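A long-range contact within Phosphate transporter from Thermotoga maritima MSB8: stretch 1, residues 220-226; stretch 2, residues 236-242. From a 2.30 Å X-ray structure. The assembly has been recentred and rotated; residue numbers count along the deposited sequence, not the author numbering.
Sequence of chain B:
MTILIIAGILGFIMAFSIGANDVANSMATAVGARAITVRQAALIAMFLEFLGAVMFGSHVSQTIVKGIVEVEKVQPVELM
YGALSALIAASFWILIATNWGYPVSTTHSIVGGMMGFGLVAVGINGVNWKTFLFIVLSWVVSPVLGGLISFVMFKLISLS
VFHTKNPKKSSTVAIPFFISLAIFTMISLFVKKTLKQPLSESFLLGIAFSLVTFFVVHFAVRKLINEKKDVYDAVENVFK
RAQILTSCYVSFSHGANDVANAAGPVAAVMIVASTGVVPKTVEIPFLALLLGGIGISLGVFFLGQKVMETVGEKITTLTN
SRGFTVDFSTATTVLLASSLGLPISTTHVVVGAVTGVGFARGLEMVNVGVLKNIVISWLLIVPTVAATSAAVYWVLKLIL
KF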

# COMPACT_ATOMS: atom_id res chain seq x y z
N ALA B 220 10.83 4.65 15.38
CA ALA B 220 9.83 5.67 15.70
C ALA B 220 9.45 5.63 17.19
O ALA B 220 9.30 6.67 17.83
CB ALA B 220 8.61 5.52 14.79
N VAL B 221 9.32 4.42 17.76
CA VAL B 221 8.94 4.28 19.17
C VAL B 221 10.08 4.73 20.08
O VAL B 221 9.84 5.37 21.11
CB VAL B 221 8.52 2.84 19.49
CG1 VAL B 221 8.32 2.68 21.01
CG2 VAL B 221 7.26 2.44 18.74
N ARG B 222 11.32 4.33 19.78
CA ARG B 222 12.47 4.84 20.52
C ARG B 222 12.41 6.35 20.62
O ARG B 222 12.66 6.93 21.69
CB ARG B 222 13.77 4.43 19.85
CG ARG B 222 14.24 3.05 20.16
CD ARG B 222 15.49 2.75 19.34
NE ARG B 222 16.71 3.18 20.01
CZ ARG B 222 17.36 4.31 19.75
NH1 ARG B 222 16.90 5.15 18.82
NH2 ARG B 222 18.47 4.61 20.42
N LYS B 223 12.09 7.02 19.52
CA LYS B 223 11.93 8.47 19.58
C LYS B 223 10.80 8.87 20.53
O LYS B 223 11.00 9.66 21.46
CB LYS B 223 11.68 9.03 18.18
CG LYS B 223 11.82 10.51 18.07
CD LYS B 223 13.14 10.88 17.41
CE LYS B 223 13.61 12.24 17.88
NZ LYS B 223 15.06 12.37 17.58
N LEU B 224 9.60 8.32 20.31
CA LEU B 224 8.41 8.76 21.04
C LEU B 224 8.54 8.54 22.54
O LEU B 224 8.05 9.35 23.34
CB LEU B 224 7.19 8.01 20.52
CG LEU B 224 5.82 8.67 20.58
CD1 LEU B 224 5.96 10.17 20.41
CD2 LEU B 224 4.96 8.09 19.47
N ILE B 225 9.16 7.44 22.94
CA ILE B 225 9.22 7.05 24.33
C ILE B 225 10.01 8.05 25.17
O ILE B 225 9.91 8.02 26.41
CB ILE B 225 9.81 5.63 24.41
CG1 ILE B 225 9.32 4.89 25.65
CG2 ILE B 225 11.33 5.67 24.34
CD1 ILE B 225 7.83 4.87 25.80
N ASN B 226 10.75 8.96 24.53
CA ASN B 226 11.56 9.98 25.19
C ASN B 226 10.81 11.28 25.41
O ASN B 226 11.40 12.22 25.96
CB ASN B 226 12.81 10.29 24.35
CG ASN B 226 13.77 9.12 24.27
OD1 ASN B 226 13.79 8.25 25.14
ND2 ASN B 226 14.59 9.10 23.21
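Stretch 2 (236-242) ENVFKRA

Stretch 2 is helical from Glu236 through Ala242, part of a longer helix that extends past both ends, and its i to i+4 bonding is regular: Lys240 N to Glu236 O at 2.8 Å, Arg241 N to Asn237 O at 3.1 Å, Ala242 N to Val238 O at 2.9 Å. It lies across the helix of stretch 1 with the two chain directions 136° apart, a splayed, roughly antiparallel arrangement. The axes come no closer than 10.0 Å, and the backbones are nearest where Leu224 CA and Val238 CA stand 6.1 Å apart. The contact is small, 274 Å² summed over both sides, and no hydrogen bond crosses it; packing of side chains is what joins the two stretches here.

Val238 is the centre of the arrangement. Its CA-to-CB bond points sideways, yet the residue loses 94 Å² to stretch 1, because its branched side chain, with chi1 at 169° (t), serves three neighbours. CG1 meets Val221 CG1 at 3.7 Å, while CG2 lies 3.8 Å from Leu224 CB and 3.4 Å from Ile225 CD1. The three partners fall at positions i, i+3 and i+4 of stretch 1, the spacing that gathers side chains along one side of a helical turn. Val221 is also t, at 172°, so two beta-branched residues pack methyl to methyl.

Leu224 is the counterpart on stretch 1. It points toward stretch 2 and has 84 Å² covered. Its chi1 of -151° is t, but chi2 at 32° lies between wells. In this conformation the two methyls reach different residues one turn apart on the facing helix: CD1 sits 3.7 Å from Asn237 ND2, and CD2 sits 3.5 Å from Arg241 CG. Asn237, chi1 t at -173°, points toward stretch 1 but makes no polar bond with it. Arg241 also points toward it, and with chi1, chi2 and chi3 all m its chain bends; the contact is made by its aliphatic CG, so a charged residue at an exposed position contributes hydrocarbon to the packing.

Ile225 shows how a sideways residue can still take part: with chi1 t (-153°) and chi2 p (53°), the end of its side chain comes nearer than its CA-to-CB bond suggests, and CD1 reaches Val238.

The residues left out follow the same geometry. Arg222 and Asn226 point away from stretch 2, as do Glu236 and Phe239 from stretch 1. Lys240 starts sideways, but its extended, all-t chain leads away from the contact.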

# COMPACT_ATOMS: atom_id res chain seq x y z
N GLU B 236 1.88 5.04 27.67
CA GLU B 236 0.55 5.30 27.12
C GLU B 236 0.61 6.29 25.97
O GLU B 236 -0.21 6.20 25.06
CB GLU B 236 -0.39 5.81 28.21
CG GLU B 236 -0.83 4.68 29.14
CD GLU B 236 -1.72 3.64 28.45
OE1 GLU B 236 -2.65 4.04 27.71
OE2 GLU B 236 -1.51 2.42 28.67
N ASN B 237 1.58 7.20 25.98
CA ASN B 237 1.73 8.13 24.87
C ASN B 237 2.13 7.38 23.59
O ASN B 237 1.60 7.64 22.50
CB ASN B 237 2.77 9.18 25.25
CG ASN B 237 2.88 10.27 24.23
OD1 ASN B 237 1.90 10.99 23.97
ND2 ASN B 237 4.05 10.39 23.62
N VAL B 238 3.03 6.41 23.73
CA VAL B 238 3.42 5.58 22.59
C VAL B 238 2.24 4.75 22.09
O VAL B 238 1.99 4.66 20.88
CB VAL B 238 4.64 4.72 22.97
CG1 VAL B 238 4.90 3.69 21.93
CG2 VAL B 238 5.85 5.60 23.12
N PHE B 239 1.49 4.12 23.01
CA PHE B 239 0.29 3.41 22.58
C PHE B 239 -0.71 4.34 21.92
O PHE B 239 -1.42 3.93 21.00
CB PHE B 239 -0.37 2.69 23.76
CG PHE B 239 0.20 1.34 24.02
CD1 PHE B 239 -0.02 0.30 23.13
CD2 PHE B 239 0.97 1.11 25.14
CE1 PHE B 239 0.51 -0.96 23.38
CE2 PHE B 239 1.50 -0.15 25.39
CZ PHE B 239 1.27 -1.18 24.51
N LYS B 240 -0.78 5.59 22.38
CA LYS B 240 -1.72 6.55 21.82
C LYS B 240 -1.42 6.81 20.35
O LYS B 240 -2.34 6.96 19.54
CB LYS B 240 -1.66 7.86 22.60
CG LYS B 240 -2.47 8.96 21.98
CD LYS B 240 -2.23 10.26 22.70
CE LYS B 240 -3.45 11.14 22.65
NZ LYS B 240 -3.15 12.46 23.26
N ARG B 241 -0.14 6.89 20.01
CA ARG B 241 0.18 7.08 18.61
C ARG B 241 0.02 5.78 17.81
O ARG B 241 -0.48 5.80 16.68
CB ARG B 241 1.58 7.67 18.46
CG ARG B 241 1.68 9.10 19.05
CD ARG B 241 1.06 10.15 18.10
NE ARG B 241 1.46 9.92 16.71
CZ ARG B 241 0.99 10.62 15.67
NH1 ARG B 241 0.11 11.60 15.86
NH2 ARG B 241 1.41 10.34 14.43
N ALA B 242 0.41 4.64 18.39
CA ALA B 242 0.36 3.36 17.67
C ALA B 242 -1.07 2.87 17.42
O ALA B 242 -1.31 2.10 16.46
CB ALA B 242 1.15 2.31 18.44